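PDB 6OX6: Pa14_01140 from Pseudomonas aeruginosa, which serves as the immunity protein of the type VI secretion effector Tas1, a (p)ppApp-synthesising toxin, and helps prevent its early activation. Local coordinates for residues T33-R37 and E46-H50; Y15-D19 and L54-L59; F9-I14 and R26-R30. One frame throughout, in Å; residues are numbered along the deposited sequence.

Interaction 1. Residues T33-R37 and E46-H50; sequences TIHVR and EPVEH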
loop_
_atom_site.group_PDB
_atom_site.type_symbol
_atom_site.label_atom_id
_atom_site.label_comp_id
_atom_site.label_asym_id
_atom_site.label_seq_id
_atom_site.Cartn_x
_atom_site.Cartn_y
_atom_site.Cartn_z
ATOM N N THR B 33 -7.087 18.145 -12.564
ATOM C CA THR B 33 -7.404 18.029 -11.146
ATOM C C THR B 33 -7.844 16.619 -10.789
ATOM O O THR B 33 -8.470 15.905 -11.589
ATOM C CB THR B 33 -8.497 19.028 -10.730
ATOM O OG1 THR B 33 -9.581 18.953 -11.655
ATOM C CG2 THR B 33 -7.953 20.457 -10.750
ATOM N N ILE B 34 -7.521 16.234 -9.560
ATOM C CA ILE B 34 -7.930 14.969 -8.993
ATOM C C ILE B 34 -8.887 15.278 -7.867
ATOM O O ILE B 34 -8.574 16.112 -6.999
ATOM C CB ILE B 34 -6.735 14.170 -8.458
ATOM C CG1 ILE B 34 -5.687 13.956 -9.554
ATOM C CG2 ILE B 34 -7.245 12.871 -7.853
ATOM C CD1 ILE B 34 -4.317 13.612 -9.021
ATOM N N HIS B 35 -10.044 14.620 -7.873
ATOM C CA HIS B 35 -10.945 14.643 -6.732
ATOM C C HIS B 35 -11.152 13.233 -6.220
ATOM O O HIS B 35 -11.030 12.271 -6.973
ATOM C CB HIS B 35 -12.290 15.269 -7.083
ATOM C CG HIS B 35 -12.234 16.755 -7.169
ATOM N ND1 HIS B 35 -11.823 17.415 -8.306
ATOM C CD2 HIS B 35 -12.506 17.715 -6.253
ATOM C CE1 HIS B 35 -11.854 18.719 -8.092
ATOM N NE2 HIS B 35 -12.264 18.928 -6.852
ATOM N N VAL B 36 -11.486 13.113 -4.936
ATOM C CA VAL B 36 -11.630 11.821 -4.281
ATOM C C VAL B 36 -13.068 11.675 -3.814
ATOM O O VAL B 36 -13.694 12.670 -3.420
ATOM C CB VAL B 36 -10.649 11.670 -3.099
ATOM C CG1 VAL B 36 -10.963 12.705 -1.982
ATOM C CG2 VAL B 36 -10.707 10.275 -2.549
ATOM N N ARG B 37 -13.601 10.439 -3.896
ATOM C CA ARG B 37 -14.934 10.119 -3.374
ATOM C C ARG B 37 -14.864 8.770 -2.678
ATOM O O ARG B 37 -14.658 7.744 -3.337
ATOM C CB ARG B 37 -15.982 10.090 -4.481
ATOM C CG ARG B 37 -17.384 9.871 -3.958
ATOM C CD ARG B 37 -18.440 10.122 -5.010
ATOM N NE ARG B 37 -19.772 9.923 -4.448
ATOM C CZ ARG B 37 -20.901 9.883 -5.151
ATOM N NH1 ARG B 37 -20.900 10.021 -6.472
ATOM N NH2 ARG B 37 -22.038 9.688 -4.517
ATOM N N GLU B 46 -12.211 19.229 -1.582
ATOM C CA GLU B 46 -10.790 19.598 -1.693
ATOM C C GLU B 46 -10.073 18.742 -2.737
ATOM O O GLU B 46 -10.010 17.512 -2.581
ATOM C CB GLU B 46 -10.082 19.453 -0.360
ATOM C CG GLU B 46 -8.692 20.084 -0.352
ATOM C CD GLU B 46 -7.920 19.831 0.949
ATOM O OE1 GLU B 46 -8.034 18.718 1.510
ATOM O OE2 GLU B 46 -7.204 20.758 1.419
ATOM N N PRO B 47 -9.481 19.345 -3.786
ATOM C CA PRO B 47 -8.675 18.559 -4.745
ATOM C C PRO B 47 -7.597 17.754 -4.039
ATOM O O PRO B 47 -7.234 18.052 -2.891
ATOM C CB PRO B 47 -8.035 19.626 -5.644
ATOM C CG PRO B 47 -8.875 20.870 -5.452
ATOM C CD PRO B 47 -9.429 20.794 -4.043
ATOM N N VAL B 48 -7.076 16.743 -4.721
ATOM C CA VAL B 48 -6.039 15.859 -4.206
ATOM C C VAL B 48 -4.748 16.179 -4.937
ATOM O O VAL B 48 -4.761 16.389 -6.158
ATOM C CB VAL B 48 -6.432 14.383 -4.410
ATOM C CG1 VAL B 48 -5.261 13.441 -4.107
ATOM C CG2 VAL B 48 -7.682 14.049 -3.573
ATOM N N GLU B 49 -3.642 16.219 -4.190
ATOM C CA GLU B 49 -2.313 16.447 -4.746
ATOM C C GLU B 49 -1.816 15.250 -5.564
ATOM O O GLU B 49 -1.981 14.083 -5.179
ATOM C CB GLU B 49 -1.338 16.721 -3.621
ATOM C CG GLU B 49 -0.238 17.638 -4.032
ATOM C CD GLU B 49 -0.519 19.075 -3.647
ATOM O OE1 GLU B 49 -1.714 19.402 -3.421
ATOM O OE2 GLU B 49 0.455 19.870 -3.567
ATOM N N HIS B 50 -1.148 15.537 -6.682
ATOM C CA HIS B 50 -0.890 14.440 -7.601
ATOM C C HIS B 50 0.148 13.471 -7.056
ATOM O O HIS B 50 0.184 12.313 -7.501
ATOM C CB HIS B 50 -0.481 14.972 -8.978
ATOM C CG HIS B 50 0.920 15.491 -9.037
ATOM N ND1 HIS B 50 1.211 16.834 -8.968
ATOM C CD2 HIS B 50 2.107 14.851 -9.153
ATOM C CE1 HIS B 50 2.520 17.001 -9.035
ATOM N NE2 HIS B 50 3.086 15.813 -9.147
HETATM O O HOH W 1 -5.577 17.816 -8.103
HETATM O O HOH W 2 -11.449 15.747 -3.752
#
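Ile-34 and Val-48 meet where the loop 46-50 runs back along the outer edge of strand 33-38, the last strand on that side of the antiparallel sheet within this chain. The one direct backbone bond goes from Val-48 N to Ile-34 O, at 2.8 Å and with 159° at the hydrogen. That same Ile-34 O also receives a CA-H...O contact from Pro-47 CA, 3.3 Å away. Between these two segments, water makes two further links: one molecule joins Ile-34 N to Val-48 O and a second joins Val-36 N to Glu-46 O.

Take the side chain of Ile-34 from its root. Ile-34 CB lies 3.8 Å from Val-48 O. Ile-34 CG2, anti to the backbone N, comes against Val-48 CB at 3.8 Å. The other branch, CG1, is anti to the carbonyl carbon (chi1 -56°) and carries Ile-34 CD1 past Val-48 to His-50 CA, again 3.8 Å. Val-48 itself sends CG2 across at about a right angle onto Val-36 CB, 3.8 Å off. On the far side of the strand, the His-35 ring lies alongside Pro-47 and points the same way; Pro-47 CA sits over one face, offset toward the rim, while Pro-47 CG approaches His-35 NE2 to 4.1 Å.

Tas1 also contacts this loop. Lys-298 of the Tas1 chain forms a salt bridge with Glu-46 OE1 and hydrogen-bonds to Pro-47 O, while His-50 NE2 bonds to Val-411 O of the Tas1 chain. The chemistry therefore serves two partners: Glu-46, Pro-47 O and His-50 bond to the toxin, while the apolar Ile-34, Val-36 and Val-48 pack on one another and also touch Tas1.

Interaction 2. Residues Y15-D19 and L54-L59; sequences YIDYD and LFNDAL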
loop_
_atom_site.group_PDB
_atom_site.type_symbol
_atom_site.label_atom_id
_atom_site.label_comp_id
_atom_site.label_asym_id
_atom_site.label_seq_id
_atom_site.Cartn_x
_atom_site.Cartn_y
_atom_site.Cartn_z
ATOM N N TYR B 15 -11.797 7.788 -14.408
ATOM C CA TYR B 15 -12.483 7.460 -13.163
ATOM C C TYR B 15 -11.957 6.116 -12.664
ATOM O O TYR B 15 -11.853 5.156 -13.439
ATOM C CB TYR B 15 -14.005 7.429 -13.366
ATOM C CG TYR B 15 -14.555 8.760 -13.879
ATOM C CD1 TYR B 15 -14.556 9.060 -15.246
ATOM C CD2 TYR B 15 -15.039 9.725 -12.996
ATOM C CE1 TYR B 15 -15.057 10.283 -15.728
ATOM C CE2 TYR B 15 -15.562 10.954 -13.464
ATOM C CZ TYR B 15 -15.563 11.219 -14.826
ATOM O OH TYR B 15 -16.066 12.436 -15.269
ATOM N N ILE B 16 -11.665 6.054 -11.364
ATOM C CA ILE B 16 -10.859 5.009 -10.752
ATOM C C ILE B 16 -11.583 4.465 -9.535
ATOM O O ILE B 16 -12.073 5.246 -8.712
ATOM C CB ILE B 16 -9.497 5.577 -10.330
ATOM C CG1 ILE B 16 -8.716 6.000 -11.566
ATOM C CG2 ILE B 16 -8.765 4.601 -9.485
ATOM C CD1 ILE B 16 -7.533 6.871 -11.226
ATOM N N ASP B 17 -11.646 3.133 -9.417
ATOM C CA ASP B 17 -12.129 2.459 -8.220
ATOM C C ASP B 17 -10.975 1.682 -7.589
ATOM O O ASP B 17 -10.304 0.908 -8.270
ATOM C CB ASP B 17 -13.280 1.510 -8.561
ATOM C CG ASP B 17 -13.751 0.694 -7.358
ATOM O OD1 ASP B 17 -13.587 1.164 -6.208
ATOM O OD2 ASP B 17 -14.273 -0.433 -7.567
ATOM N N TYR B 18 -10.758 1.866 -6.303
ATOM C CA TYR B 18 -9.708 1.143 -5.578
ATOM C C TYR B 18 -10.409 0.451 -4.418
ATOM O O TYR B 18 -10.587 1.057 -3.354
ATOM C CB TYR B 18 -8.621 2.113 -5.101
ATOM C CG TYR B 18 -7.454 1.502 -4.319
ATOM C CD1 TYR B 18 -7.038 0.177 -4.529
ATOM C CD2 TYR B 18 -6.756 2.268 -3.377
ATOM C CE1 TYR B 18 -5.957 -0.373 -3.813
ATOM C CE2 TYR B 18 -5.684 1.718 -2.663
ATOM C CZ TYR B 18 -5.288 0.407 -2.910
ATOM O OH TYR B 18 -4.243 -0.120 -2.192
ATOM N N ASP B 19 -10.821 -0.809 -4.614
ATOM C CA ASP B 19 -11.674 -1.420 -3.600
ATOM C C ASP B 19 -10.919 -1.723 -2.311
ATOM O O ASP B 19 -11.531 -1.673 -1.235
ATOM C CB ASP B 19 -12.364 -2.685 -4.116
ATOM C CG ASP B 19 -13.718 -2.923 -3.424
ATOM O OD1 ASP B 19 -13.720 -3.265 -2.224
ATOM O OD2 ASP B 19 -14.781 -2.745 -4.057
ATOM N N LEU B 54 -2.302 7.773 -1.282
ATOM C CA LEU B 54 -3.423 6.871 -1.544
ATOM C C LEU B 54 -3.834 6.940 -3.011
ATOM O O LEU B 54 -4.151 5.918 -3.637
ATOM C CB LEU B 54 -4.582 7.234 -0.610
ATOM C CG LEU B 54 -5.904 6.464 -0.701
ATOM C CD1 LEU B 54 -5.646 4.992 -0.397
ATOM C CD2 LEU B 54 -6.966 7.074 0.264
ATOM N N PHE B 55 -3.748 8.127 -3.608
ATOM C CA PHE B 55 -4.010 8.245 -5.038
ATOM C C PHE B 55 -3.050 7.393 -5.870
ATOM O O PHE B 55 -3.473 6.679 -6.788
ATOM C CB PHE B 55 -3.903 9.700 -5.471
ATOM C CG PHE B 55 -4.026 9.877 -6.973
ATOM C CD1 PHE B 55 -5.232 9.608 -7.611
ATOM C CD2 PHE B 55 -2.932 10.266 -7.745
ATOM C CE1 PHE B 55 -5.365 9.758 -8.975
ATOM C CE2 PHE B 55 -3.062 10.413 -9.133
ATOM C CZ PHE B 55 -4.274 10.159 -9.743
ATOM N N ASN B 56 -1.748 7.490 -5.592
ATOM C CA ASN B 56 -0.797 6.671 -6.329
ATOM C C ASN B 56 -0.990 5.182 -6.035
ATOM O O ASN B 56 -0.741 4.346 -6.905
ATOM C CB ASN B 56 0.631 7.126 -6.012
ATOM C CG ASN B 56 1.000 8.402 -6.775
ATOM O OD1 ASN B 56 1.477 8.326 -7.902
ATOM N ND2 ASN B 56 0.756 9.561 -6.184
ATOM N N ASP B 57 -1.465 4.824 -4.835
ATOM C CA ASP B 57 -1.843 3.424 -4.614
ATOM C C ASP B 57 -3.004 3.031 -5.518
ATOM O O ASP B 57 -3.034 1.918 -6.065
ATOM C CB ASP B 57 -2.197 3.171 -3.147
ATOM C CG ASP B 57 -0.965 2.948 -2.271
ATOM O OD1 ASP B 57 0.156 3.024 -2.794
ATOM O OD2 ASP B 57 -1.110 2.679 -1.054
ATOM N N ALA B 58 -3.974 3.931 -5.668
ATOM C CA ALA B 58 -5.129 3.669 -6.521
ATOM C C ALA B 58 -4.706 3.473 -7.961
ATOM O O ALA B 58 -5.243 2.605 -8.659
ATOM C CB ALA B 58 -6.132 4.814 -6.401
ATOM N N LEU B 59 -3.706 4.228 -8.419
ATOM C CA LEU B 59 -3.215 4.018 -9.780
ATOM C C LEU B 59 -2.578 2.656 -9.919
ATOM O O LEU B 59 -2.744 1.993 -10.952
ATOM C CB LEU B 59 -2.205 5.083 -10.178
ATOM C CG LEU B 59 -2.724 6.508 -10.130
ATOM C CD1 LEU B 59 -1.694 7.477 -10.732
ATOM C CD2 LEU B 59 -4.030 6.593 -10.879
HETATM O O HOH W 3 -3.349 1.097 -0.263
#
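Tyr-18 and Ala-58, with their CA atoms 5.3 Å apart, mark the place where strand 15-18 and helix 54-59 cross almost at right angles (93°), their axes approaching to 8.4 Å. This is a helix laid across one face of a four-stranded antiparallel sheet, and the contact between them is buried.

Tyr-18 supplies the broadest surface. Its CG stands anti to the backbone N (chi1 180°), which lays the ring over the helix: Ala-58 CA makes a CH-pi contact with one face, 4.2 Å from the ring centroid. Leu-54 CD1 comes to the ring edge instead, in its plane and 4.0 Å from Tyr-18 CE2. Asp-57 contributes its CB, 3.8 Å from the same Tyr-18 CE2, while its carboxylate is turned 80° from the ring. A water modelled rather close to Tyr-18 OH probably bridges it to Asp-57 OD2, an oxygen that also forms a salt bridge with Arg-53.

Ile-16 fills the next position along this face. Its CG2 branch meets Ala-58 CB at 4.1 Å, and the end of the other branch slants across toward Phe-55 and Leu-59. The closest approach there is methyl to methyl, Ile-16 CD1 to Leu-59 CD2 at 3.5 Å.

Interaction 3. Residues F9-I14 and R26-R30; sequences FARRDI and RWDHR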
loop_
_atom_site.group_PDB
_atom_site.type_symbol
_atom_site.label_atom_id
_atom_site.label_comp_id
_atom_site.label_asym_id
_atom_site.label_seq_id
_atom_site.Cartn_x
_atom_site.Cartn_y
_atom_site.Cartn_z
ATOM N N PHE B 9 -4.364 9.845 -19.137
ATOM C CA PHE B 9 -4.688 11.039 -18.373
ATOM C C PHE B 9 -4.622 12.299 -19.222
ATOM O O PHE B 9 -5.261 13.309 -18.902
ATOM C CB PHE B 9 -3.725 11.145 -17.191
ATOM C CG PHE B 9 -4.005 10.146 -16.115
ATOM C CD1 PHE B 9 -3.410 8.895 -16.145
ATOM C CD2 PHE B 9 -4.909 10.439 -15.109
ATOM C CE1 PHE B 9 -3.690 7.957 -15.162
ATOM C CE2 PHE B 9 -5.194 9.511 -14.116
ATOM C CZ PHE B 9 -4.581 8.261 -14.148
ATOM N N ALA B 10 -3.814 12.290 -20.262
ATOM C CA ALA B 10 -3.807 13.438 -21.145
ATOM C C ALA B 10 -4.876 13.339 -22.216
ATOM O O ALA B 10 -5.254 14.369 -22.776
ATOM C CB ALA B 10 -2.437 13.611 -21.795
ATOM N N ARG B 11 -5.282 12.113 -22.533
ATOM C CA ARG B 11 -6.353 11.824 -23.488
ATOM C C ARG B 11 -7.796 12.191 -23.073
ATOM O O ARG B 11 -8.572 12.681 -23.894
ATOM C CB ARG B 11 -6.300 10.351 -23.906
ATOM C CG ARG B 11 -5.335 10.063 -25.044
ATOM C CD ARG B 11 -5.902 9.025 -25.999
ATOM N NE ARG B 11 -6.533 7.916 -25.289
ATOM C CZ ARG B 11 -5.865 6.961 -24.649
ATOM N NH1 ARG B 11 -4.539 6.977 -24.627
ATOM N NH2 ARG B 11 -6.523 5.991 -24.030
ATOM N N ARG B 12 -8.148 11.949 -21.808
ATOM C CA ARG B 12 -9.505 12.161 -21.331
ATOM C C ARG B 12 -9.684 12.030 -19.829
ATOM O O ARG B 12 -8.769 11.638 -19.117
ATOM C CB ARG B 12 -10.362 11.031 -21.911
ATOM C CG ARG B 12 -9.935 9.670 -21.374
ATOM C CD ARG B 12 -10.397 8.489 -22.211
ATOM N NE ARG B 12 -9.536 7.330 -22.001
ATOM C CZ ARG B 12 -9.687 6.454 -21.012
ATOM N NH1 ARG B 12 -10.674 6.596 -20.147
ATOM N NH2 ARG B 12 -8.851 5.436 -20.890
ATOM N N ASP B 13 -10.877 12.385 -19.358
ATOM C CA ASP B 13 -11.257 12.137 -17.985
ATOM C C ASP B 13 -11.095 10.661 -17.641
ATOM O O ASP B 13 -11.330 9.780 -18.470
ATOM C CB ASP B 13 -12.701 12.577 -17.755
ATOM C CG ASP B 13 -12.882 14.098 -17.844
ATOM O OD1 ASP B 13 -11.906 14.832 -18.135
ATOM O OD2 ASP B 13 -14.005 14.559 -17.561
ATOM N N ILE B 14 -10.677 10.402 -16.405
ATOM C CA ILE B 14 -10.384 9.059 -15.917
ATOM C C ILE B 14 -11.060 8.888 -14.565
ATOM O O ILE B 14 -10.878 9.722 -13.662
ATOM C CB ILE B 14 -8.867 8.823 -15.779
ATOM C CG1 ILE B 14 -8.143 9.021 -17.120
ATOM C CG2 ILE B 14 -8.593 7.433 -15.179
ATOM C CD1 ILE B 14 -8.443 7.985 -18.101
ATOM N N ARG B 26 -11.726 10.912 -9.351
ATOM C CA ARG B 26 -12.105 11.504 -10.620
ATOM C C ARG B 26 -10.970 12.407 -11.084
ATOM O O ARG B 26 -10.524 13.293 -10.339
ATOM C CB ARG B 26 -13.413 12.281 -10.485
ATOM C CG ARG B 26 -13.770 13.129 -11.704
ATOM C CD ARG B 26 -15.102 13.891 -11.458
ATOM N NE ARG B 26 -15.021 14.914 -10.425
ATOM C CZ ARG B 26 -14.763 16.202 -10.673
ATOM N NH1 ARG B 26 -14.542 16.621 -11.919
ATOM N NH2 ARG B 26 -14.720 17.078 -9.675
ATOM N N TRP B 27 -10.486 12.157 -12.296
ATOM C CA TRP B 27 -9.499 12.999 -12.956
ATOM C C TRP B 27 -10.172 13.819 -14.053
ATOM O O TRP B 27 -10.908 13.284 -14.887
ATOM C CB TRP B 27 -8.375 12.127 -13.513
ATOM C CG TRP B 27 -7.484 12.741 -14.558
ATOM C CD1 TRP B 27 -7.514 12.500 -15.903
ATOM C CD2 TRP B 27 -6.410 13.681 -14.343
ATOM N NE1 TRP B 27 -6.536 13.233 -16.538
ATOM C CE2 TRP B 27 -5.848 13.967 -15.602
ATOM C CE3 TRP B 27 -5.879 14.312 -13.205
ATOM C CZ2 TRP B 27 -4.773 14.845 -15.759
ATOM C CZ3 TRP B 27 -4.812 15.188 -13.359
ATOM C CH2 TRP B 27 -4.267 15.442 -14.631
ATOM N N ASP B 28 -9.928 15.110 -14.045
ATOM C CA ASP B 28 -10.428 16.031 -15.058
ATOM C C ASP B 28 -9.215 16.449 -15.882
ATOM O O ASP B 28 -8.345 17.171 -15.387
ATOM C CB ASP B 28 -11.112 17.223 -14.380
ATOM C CG ASP B 28 -11.693 18.237 -15.366
ATOM O OD1 ASP B 28 -11.231 18.337 -16.526
ATOM O OD2 ASP B 28 -12.596 18.976 -14.943
ATOM N N HIS B 29 -9.127 15.975 -17.125
ATOM C CA HIS B 29 -7.887 16.225 -17.852
ATOM C C HIS B 29 -7.756 17.699 -18.249
ATOM O O HIS B 29 -6.653 18.253 -18.201
ATOM C CB HIS B 29 -7.773 15.290 -19.056
ATOM C CG HIS B 29 -8.569 15.721 -20.245
ATOM N ND1 HIS B 29 -9.905 15.423 -20.393
ATOM C CD2 HIS B 29 -8.212 16.423 -21.346
ATOM C CE1 HIS B 29 -10.343 15.927 -21.534
ATOM N NE2 HIS B 29 -9.332 16.529 -22.136
ATOM N N ARG B 30 -8.863 18.363 -18.592
ATOM C CA ARG B 30 -8.802 19.786 -18.922
ATOM C C ARG B 30 -8.282 20.615 -17.749
ATOM O O ARG B 30 -7.335 21.393 -17.895
ATOM C CB ARG B 30 -10.173 20.282 -19.362
ATOM C CG ARG B 30 -10.616 19.729 -20.714
ATOM C CD ARG B 30 -11.974 20.321 -21.129
ATOM N NE ARG B 30 -11.876 21.661 -21.735
ATOM C CZ ARG B 30 -11.951 22.818 -21.067
ATOM N NH1 ARG B 30 -12.114 22.831 -19.747
ATOM N NH2 ARG B 30 -11.864 23.978 -21.721
HETATM O O HOH W 4 -13.906 15.287 -14.288
#
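Phe-9 and Trp-27 pack tightly between the end of helix 7-11 and strand 23-28. Trp-27 NE1 donates to Phe-9 O at 2.7 Å; the bond lies in the carbonyl plane on a lone pair, and nearly in the indole plane. Against one face of the indole stands the edge of Phe-9, a T-shaped pair in which the Phe-9 ring and the five-membered ring of Trp-27 have centroids 4.7 Å apart and planes at 74°. His-29 N lies over the opposite face. Ile-14 CG1 adds a contact 3.7 Å from Trp-27 CD1, and its backbone makes an antiparallel hydrogen-bonded pair with Trp-27.

Asp-13 and His-29 belong to this firm part. His-29 CG stands between its backbone N and carbonyl carbon (chi1 80°), which lets two donors converge: Asp-13 OD1 accepts from His-29 N at 3.2 Å and from His-29 ND1 at 3.1 Å, from opposite faces of the carboxylate plane.

The looser side holds the exposed Ala-10 and Arg-11, and a water that links Asp-13 OD2 weakly to Arg-26 NH1; the firmer partner of Arg-26 is Glu-43.

Asp-28 OD1 lies 3.9 Å from Asp-13 OD1, a neighbour that would tend to raise the pKa of Asp-13. The two N-H groups of His-29 probably offset this; the ND1 bond has the imidazole donating, so ND1 carries a hydrogen.

In the fold
All three contacts are built on one antiparallel sheet, and their centres lie about 11 to 14 Å apart. Strand 23-28 sits between the strands 33-38 and 14-18, so interaction 3 borders both others. Along the chain, interaction 3 closes before interaction 1 opens, interaction 1 is nested inside the loop closed by interaction 2, and interactions 2 and 3 interleave. Apolar side chains join them: Ile-34 packs on Phe-55 and on Trp-27, and Leu-59 on Phe-9. His-50 O also probably accepts from Asn-56 ND2, linking loop to helix. Residues of all three contacts touch the Tas1 chain, so the sheet, helix and loop all contribute to the interface.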